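Agap007691-pb (Anopheles gambiae, PDB 5C98) is of uncertain function but belongs to the serpin family, whose members typically inhibit serine proteases. Local coordinates at residues 77-80 and 81-85; 114-118 and 119-123. One frame throughout, in Å; residues are numbered along the deposited sequence.

Interaction 1 (77-80 and 81-85)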
ATOM      1  N   ALA A  77      23.736   8.436   4.395  1.00 23.31           N
ATOM      2  CA  ALA A  77      22.698   8.420   5.419  1.00 21.60           C
ATOM      3  C   ALA A  77      21.358   7.959   4.850  1.00 23.98           C
ATOM      4  O   ALA A  77      20.585   7.290   5.545  1.00 24.29           O
ATOM      5  CB  ALA A  77      22.550   9.808   6.030  1.00 25.89           C
ATOM      6  N   ALA A  78      21.048   8.322   3.604  1.00 21.13           N
ATOM      7  CA  ALA A  78      19.808   7.871   2.979  1.00 18.92           C
ATOM      8  C   ALA A  78      19.786   6.359   2.832  1.00 20.09           C
ATOM      9  O   ALA A  78      18.740   5.724   3.028  1.00 21.13           O
ATOM     10  CB  ALA A  78      19.654   8.545   1.621  1.00 20.53           C
ATOM     11  N   ILE A  79      20.926   5.764   2.475  1.00 19.48           N
ATOM     12  CA  ILE A  79      20.993   4.307   2.361  1.00 20.47           C
ATOM     13  C   ILE A  79      20.725   3.677   3.717  1.00 23.02           C
ATOM     14  O   ILE A  79      19.916   2.754   3.845  1.00 20.61           O
ATOM     15  CB  ILE A  79      22.365   3.888   1.793  1.00 20.20           C
ATOM     16  CG1 ILE A  79      22.454   4.275   0.318  1.00 20.51           C
ATOM     17  CG2 ILE A  79      22.601   2.389   1.965  1.00 23.06           C
ATOM     18  CD1 ILE A  79      23.868   4.203  -0.232  1.00 20.75           C
ATOM     19  N   GLU A  80      21.426   4.155   4.752  1.00 21.86           N
ATOM     20  CA  GLU A  80      21.229   3.594   6.088  1.00 21.64           C
ATOM     21  C   GLU A  80      19.790   3.775   6.555  1.00 21.18           C
ATOM     22  O   GLU A  80      19.220   2.883   7.206  1.00 21.35           O
ATOM     23  CB  GLU A  80      22.193   4.245   7.075  1.00 23.88           C
ATOM     24  CG  GLU A  80      23.651   3.860   6.828  1.00 29.09           C
ATOM     25  CD  GLU A  80      24.582   4.219   7.982  1.00 44.76           C
ATOM     26  OE1 GLU A  80      24.206   5.053   8.831  1.00 46.85           O
ATOM     27  OE2 GLU A  80      25.693   3.653   8.037  1.00 54.44           O
ATOM     28  N   GLN A  81      19.190   4.923   6.243  1.00 19.24           N
ATOM     29  CA  GLN A  81      17.799   5.163   6.619  1.00 19.46           C
ATOM     30  C   GLN A  81      16.872   4.175   5.909  1.00 18.63           C
ATOM     31  O   GLN A  81      15.971   3.592   6.525  1.00 19.99           O
ATOM     32  CB  GLN A  81      17.422   6.609   6.292  1.00 19.67           C
ATOM     33  CG  GLN A  81      15.948   6.975   6.517  1.00 24.78           C
ATOM     34  CD  GLN A  81      15.567   8.323   5.892  1.00 21.43           C
ATOM     35  OE1 GLN A  81      15.180   8.400   4.736  1.00 22.58           O
ATOM     36  NE2 GLN A  81      15.711   9.386   6.663  1.00 29.35           N
ATOM     37  N   GLN A  82      17.067   3.982   4.610  1.00 18.08           N
ATOM     38  CA  GLN A  82      16.217   3.051   3.884  1.00 16.68           C
ATOM     39  C   GLN A  82      16.306   1.670   4.520  1.00 17.36           C
ATOM     40  O   GLN A  82      15.286   1.010   4.731  1.00 17.31           O
ATOM     41  CB  GLN A  82      16.634   3.000   2.415  1.00 18.57           C
ATOM     42  CG  GLN A  82      15.643   2.304   1.492  1.00 17.91           C
ATOM     43  CD  GLN A  82      15.702   0.793   1.539  1.00 17.60           C
ATOM     44  OE1 GLN A  82      16.630   0.198   2.083  1.00 17.79           O
ATOM     45  NE2 GLN A  82      14.731   0.168   0.929  1.00 17.32           N
ATOM     46  N   GLN A  83      17.519   1.245   4.863  1.00 17.60           N
ATOM     47  CA  GLN A  83      17.715  -0.096   5.407  1.00 17.24           C
ATOM     48  C   GLN A  83      16.964  -0.254   6.718  1.00 18.50           C
ATOM     49  O   GLN A  83      16.324  -1.276   6.965  1.00 19.35           O
ATOM     50  CB  GLN A  83      19.208  -0.359   5.628  1.00 19.57           C
ATOM     51  CG  GLN A  83      19.997  -0.579   4.364  1.00 21.79           C
ATOM     52  CD  GLN A  83      21.473  -0.745   4.636  1.00 22.85           C
ATOM     53  OE1 GLN A  83      22.148   0.184   5.079  1.00 28.53           O
ATOM     54  NE2 GLN A  83      21.967  -1.951   4.432  1.00 28.26           N
ATOM     55  N   ARG A  84      17.095   0.730   7.598  1.00 18.43           N
ATOM     56  CA  ARG A  84      16.449   0.672   8.901  1.00 20.02           C
ATOM     57  C   ARG A  84      14.933   0.663   8.749  1.00 19.30           C
ATOM     58  O   ARG A  84      14.231  -0.124   9.400  1.00 20.04           O
ATOM     59  CB  ARG A  84      16.924   1.880   9.720  1.00 22.38           C
ATOM     60  CG  ARG A  84      16.415   1.942  11.140  1.00 32.76           C
ATOM     61  CD  ARG A  84      17.082   3.101  11.901  1.00 32.23           C
ATOM     62  NE  ARG A  84      16.829   4.399  11.280  1.00 39.54           N
ATOM     63  CZ  ARG A  84      15.708   5.097  11.430  1.00 33.15           C
ATOM     64  NH1 ARG A  84      14.722   4.621  12.178  1.00 32.85           N
ATOM     65  NH2 ARG A  84      15.567   6.275  10.833  1.00 41.14           N
ATOM     66  N   LEU A  85      14.409   1.539   7.900  1.00 18.12           N
ATOM     67  CA  LEU A  85      12.961   1.637   7.755  1.00 17.44           C
ATOM     68  C   LEU A  85      12.380   0.401   7.094  1.00 18.89           C
ATOM     69  O   LEU A  85      11.298  -0.061   7.485  1.00 17.28           O
ATOM     70  CB  LEU A  85      12.603   2.879   6.956  1.00 15.82           C
ATOM     71  CG  LEU A  85      12.960   4.207   7.639  1.00 18.46           C
ATOM     72  CD1 LEU A  85      12.533   5.338   6.727  1.00 20.31           C
ATOM     73  CD2 LEU A  85      12.315   4.376   8.997  1.00 19.05           C
TER
HETATM   74  O   HOH W   1      16.241   6.989   2.566  1.00 22.86           O

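Interaction 2 (114-118 and 119-123)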
ATOM      1  N   GLU A 114      25.464  -3.518  -8.203  1.00 19.19           N
ATOM      2  CA  GLU A 114      25.580  -4.857  -7.632  1.00 22.07           C
ATOM      3  C   GLU A 114      25.804  -4.792  -6.131  1.00 20.55           C
ATOM      4  O   GLU A 114      25.177  -5.528  -5.362  1.00 22.38           O
ATOM      5  CB  GLU A 114      26.744  -5.588  -8.292  1.00 22.69           C
ATOM      6  CG  GLU A 114      26.509  -5.988  -9.739  1.00 27.91           C
ATOM      7  CD  GLU A 114      27.753  -6.599 -10.383  1.00 40.81           C
ATOM      8  OE1 GLU A 114      28.891  -6.281  -9.947  1.00 39.94           O
ATOM      9  OE2 GLU A 114      27.586  -7.411 -11.320  1.00 37.78           O
ATOM     10  N   ARG A 115      26.711  -3.922  -5.683  1.00 20.33           N
ATOM     11  CA  ARG A 115      26.973  -3.817  -4.252  1.00 19.89           C
ATOM     12  C   ARG A 115      25.692  -3.460  -3.505  1.00 18.88           C
ATOM     13  O   ARG A 115      25.350  -4.084  -2.494  1.00 22.68           O
ATOM     14  CB  ARG A 115      28.058  -2.765  -3.984  1.00 22.80           C
ATOM     15  CG  ARG A 115      28.395  -2.620  -2.488  1.00 24.18           C
ATOM     16  CD  ARG A 115      29.407  -1.505  -2.195  1.00 26.08           C
ATOM     17  NE  ARG A 115      28.915  -0.174  -2.569  1.00 27.21           N
ATOM     18  CZ  ARG A 115      28.169   0.621  -1.798  1.00 27.31           C
ATOM     19  NH1 ARG A 115      27.826   0.239  -0.577  1.00 31.88           N
ATOM     20  NH2 ARG A 115      27.787   1.819  -2.235  1.00 32.13           N
ATOM     21  N   LEU A 116      24.965  -2.463  -4.000  1.00 18.72           N
ATOM     22  CA  LEU A 116      23.798  -1.978  -3.287  1.00 18.18           C
ATOM     23  C   LEU A 116      22.645  -2.979  -3.362  1.00 18.73           C
ATOM     24  O   LEU A 116      21.998  -3.265  -2.348  1.00 20.50           O
ATOM     25  CB  LEU A 116      23.377  -0.615  -3.839  1.00 20.65           C
ATOM     26  CG  LEU A 116      24.286   0.535  -3.463  1.00 24.36           C
ATOM     27  CD1 LEU A 116      23.883   1.752  -4.274  1.00 27.05           C
ATOM     28  CD2 LEU A 116      24.190   0.809  -1.977  1.00 24.23           C
ATOM     29  N   PHE A 117      22.379  -3.522  -4.547  1.00 17.72           N
ATOM     30  CA  PHE A 117      21.176  -4.321  -4.736  1.00 17.86           C
ATOM     31  C   PHE A 117      21.382  -5.789  -4.418  1.00 21.57           C
ATOM     32  O   PHE A 117      20.399  -6.477  -4.121  1.00 22.85           O
ATOM     33  CB  PHE A 117      20.621  -4.110  -6.148  1.00 18.14           C
ATOM     34  CG  PHE A 117      19.825  -2.842  -6.298  1.00 17.72           C
ATOM     35  CD1 PHE A 117      20.433  -1.589  -6.260  1.00 19.48           C
ATOM     36  CD2 PHE A 117      18.446  -2.885  -6.455  1.00 18.34           C
ATOM     37  CE1 PHE A 117      19.694  -0.430  -6.388  1.00 19.14           C
ATOM     38  CE2 PHE A 117      17.703  -1.709  -6.581  1.00 17.52           C
ATOM     39  CZ  PHE A 117      18.330  -0.488  -6.535  1.00 18.44           C
ATOM     40  N   HIS A 118      22.615  -6.287  -4.466  1.00 23.22           N
ATOM     41  CA  HIS A 118      22.873  -7.686  -4.132  1.00 24.21           C
ATOM     42  C   HIS A 118      23.368  -7.871  -2.719  1.00 27.48           C
ATOM     43  O   HIS A 118      23.182  -8.953  -2.152  1.00 36.26           O
ATOM     44  CB  HIS A 118      23.907  -8.311  -5.073  1.00 26.22           C
ATOM     45  CG  HIS A 118      23.473  -8.371  -6.500  1.00 28.03           C
ATOM     46  ND1 HIS A 118      24.358  -8.584  -7.535  1.00 32.26           N
ATOM     47  CD2 HIS A 118      22.250  -8.266  -7.068  1.00 31.71           C
ATOM     48  CE1 HIS A 118      23.698  -8.588  -8.680  1.00 35.25           C
ATOM     49  NE2 HIS A 118      22.418  -8.396  -8.423  1.00 34.46           N
ATOM     50  N   ARG A 119      24.029  -6.857  -2.149  1.00 24.83           N
ATOM     51  CA  ARG A 119      24.749  -7.024  -0.896  1.00 30.24           C
ATOM     52  C   ARG A 119      24.445  -5.967   0.158  1.00 29.82           C
ATOM     53  O   ARG A 119      25.072  -5.997   1.217  1.00 37.72           O
ATOM     54  CB  ARG A 119      26.278  -7.109  -1.146  1.00 30.28           C
ATOM     55  CG  ARG A 119      26.656  -8.076  -2.298  1.00 34.31           C
ATOM     56  CD  ARG A 119      28.176  -8.319  -2.463  1.00 30.91           C
ATOM     57  NE  ARG A 119      28.926  -7.089  -2.707  1.00 38.10           N
ATOM     58  CZ  ARG A 119      29.229  -6.597  -3.907  1.00 36.55           C
ATOM     59  NH1 ARG A 119      28.858  -7.217  -5.018  1.00 45.83           N
ATOM     60  NH2 ARG A 119      29.924  -5.471  -3.993  1.00 46.31           N
ATOM     61  N   THR A 120      23.504  -5.044  -0.085  1.00 23.85           N
ATOM     62  CA  THR A 120      23.164  -4.010   0.893  1.00 23.49           C
ATOM     63  C   THR A 120      21.660  -3.987   1.176  1.00 25.26           C
ATOM     64  O   THR A 120      21.228  -4.221   2.309  1.00 28.02           O
ATOM     65  CB  THR A 120      23.611  -2.619   0.416  1.00 23.00           C
ATOM     66  OG1 THR A 120      24.978  -2.669  -0.015  1.00 25.38           O
ATOM     67  CG2 THR A 120      23.475  -1.612   1.526  1.00 30.76           C
ATOM     68  N   PHE A 121      20.852  -3.693   0.163  1.00 19.46           N
ATOM     69  CA  PHE A 121      19.419  -3.542   0.372  1.00 19.16           C
ATOM     70  C   PHE A 121      18.742  -4.900   0.489  1.00 18.70           C
ATOM     71  O   PHE A 121      19.194  -5.898  -0.076  1.00 20.77           O
ATOM     72  CB  PHE A 121      18.791  -2.789  -0.804  1.00 18.41           C
ATOM     73  CG  PHE A 121      19.171  -1.345  -0.884  1.00 17.43           C
ATOM     74  CD1 PHE A 121      19.053  -0.494   0.223  1.00 20.28           C
ATOM     75  CD2 PHE A 121      19.635  -0.829  -2.072  1.00 19.56           C
ATOM     76  CE1 PHE A 121      19.410   0.853   0.112  1.00 19.85           C
ATOM     77  CE2 PHE A 121      19.975   0.489  -2.174  1.00 18.70           C
ATOM     78  CZ  PHE A 121      19.853   1.327  -1.098  1.00 21.69           C
ATOM     79  N   GLN A 122      17.643  -4.918   1.239  1.00 17.98           N
ATOM     80  CA  GLN A 122      16.757  -6.073   1.394  1.00 18.43           C
ATOM     81  C   GLN A 122      15.829  -6.062   0.190  1.00 17.10           C
ATOM     82  O   GLN A 122      14.782  -5.410   0.184  1.00 18.37           O
ATOM     83  CB  GLN A 122      16.019  -5.905   2.714  1.00 22.11           C
ATOM     84  CG  GLN A 122      14.975  -6.864   3.142  1.00 36.84           C
ATOM     85  CD  GLN A 122      14.404  -6.431   4.505  1.00 41.63           C
ATOM     86  OE1 GLN A 122      15.024  -5.642   5.252  1.00 34.20           O
ATOM     87  NE2 GLN A 122      13.223  -6.930   4.826  1.00 40.09           N
ATOM     88  N   THR A 123      16.256  -6.757  -0.860  1.00 17.49           N
ATOM     89  CA  THR A 123      15.531  -6.829  -2.115  1.00 17.28           C
ATOM     90  C   THR A 123      16.068  -8.036  -2.869  1.00 18.95           C
ATOM     91  O   THR A 123      17.036  -8.675  -2.453  1.00 20.37           O
ATOM     92  CB  THR A 123      15.666  -5.523  -2.927  1.00 16.93           C
ATOM     93  OG1 THR A 123      14.709  -5.526  -3.990  1.00 17.71           O
ATOM     94  CG2 THR A 123      17.056  -5.340  -3.517  1.00 18.68           C
TER
HETATM   95  O   HOH W   2      30.280  -6.084  -7.558  1.00 44.77           O
HETATM   96  O   HOH W   3      19.595  -8.790  -3.488  1.00 30.91           O

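Interaction 1 (77-80 and 81-85)
Ile79 and Gln83, one helical turn apart, lie side by side and point the same way, the CG2 branch of Ile79 coming 3.8 Å from OE1 of Gln83. The Gln83 chain starts with CG anti to its own carbonyl carbon (chi1 -73°), which lays CG 3.4 Å from the backbone O of Ile79 and keeps the amide alongside Ile79 and Glu80; its NE2 probably hydrogen-bonds to the carbonyl O of Thr120. Gln81 takes the other common course, CG anti to the backbone N (chi1 175°), and runs out extended. Its OE1 is 2.8 Å from a water that donates both to it and to the carbonyl O of Ala78; Arg47 NH2 is a further donor to OE1. The Ala78 oxygen thus accepts twice, from this water and from Gln82 N at 2.9 Å. The buried Gln82 side chain leads away from 77-80 and gives NE2 to the carbonyl O of Leu48. Four i to i+4 backbone bonds join 77-80 to 81-85, the shortest of them Gln81 N to Ala77 O at 2.8 Å. Arg84 forms a salt bridge with Asp14. Both segments belong to helix 75-89: Leu85 packs on helix 43-51 and, with Gln81 and Arg84, on Ile17 of helix 15-32, while Ile79 meets Pro55, Gln82 meets Met52, and both touch Phe121.

Interaction 2 (114-118 and 119-123)
Phe121 and Phe117 form a T-shaped pair, the edge of Phe121 turned to the face of Phe117, with ring centroids 5.7 Å apart and planes at 81°. Other apolar contacts flank it: CE2 of Phe121 lies 3.9 Å from CB of Leu116, and the Thr123 methyl CG2 comes 4.1 Å from CD2 of Phe117, while OG1 of Thr123 bonds to Ser99. Hydrogen bonds gather on two carbonyls of the last turn. The O of Arg115 accepts from Arg119 N and from Thr120 OG1 (2.9 Å), which arrive from opposite faces of the carbonyl plane. Thr120 OG1 reaches it because it stands anti to its own carbonyl carbon (chi1 -49°). The O of Leu116 takes a nearly straight bond from Phe121 N (2.8 Å), almost in line with its C=O, and a weak one from Thr120 N. Among the charged groups, Arg119 bends at chi3 and lays one guanidinium face over Arg115 CA, with NH2 3.3 Å from Arg115 CB. The two arginine chains cross at about a right angle; Arg115 turns its guanidinium to a salt bridge with Glu112. One water bridges Glu114 OE1, to which it donates, and Arg119 NH1, from which it accepts, lying in the plane of the guanidinium at its edge. The i to i+5 bond from Phe121 to Leu116 is the kind found where a helix unwinds at its C terminus, and here helix 111-119 gives way to strand 124-128 of the serpin fold.

In the fold
From the N terminus the chain passes helices 15-32 and 43-51 before interaction 1, which spans consecutive turns of helix 75-89. Strand 95-104 then leads to helix 111-119, where interaction 2 turns the chain into strand 124-128, parallel to 95-104. Neither contact closes a long loop: the first lies within one helix, the second where a helix end enters a short loop. They follow in series, neither nesting nor crossing, with centres 12 Å apart. Ile79 CD1 packs 3.8 Å from Leu116 CD2, and this, with the contacts of Gln83 and Phe121, joins the end of helix 111-119 to helix 75-89, while Phe117 and Thr123 reach Val101 on strand 95-104.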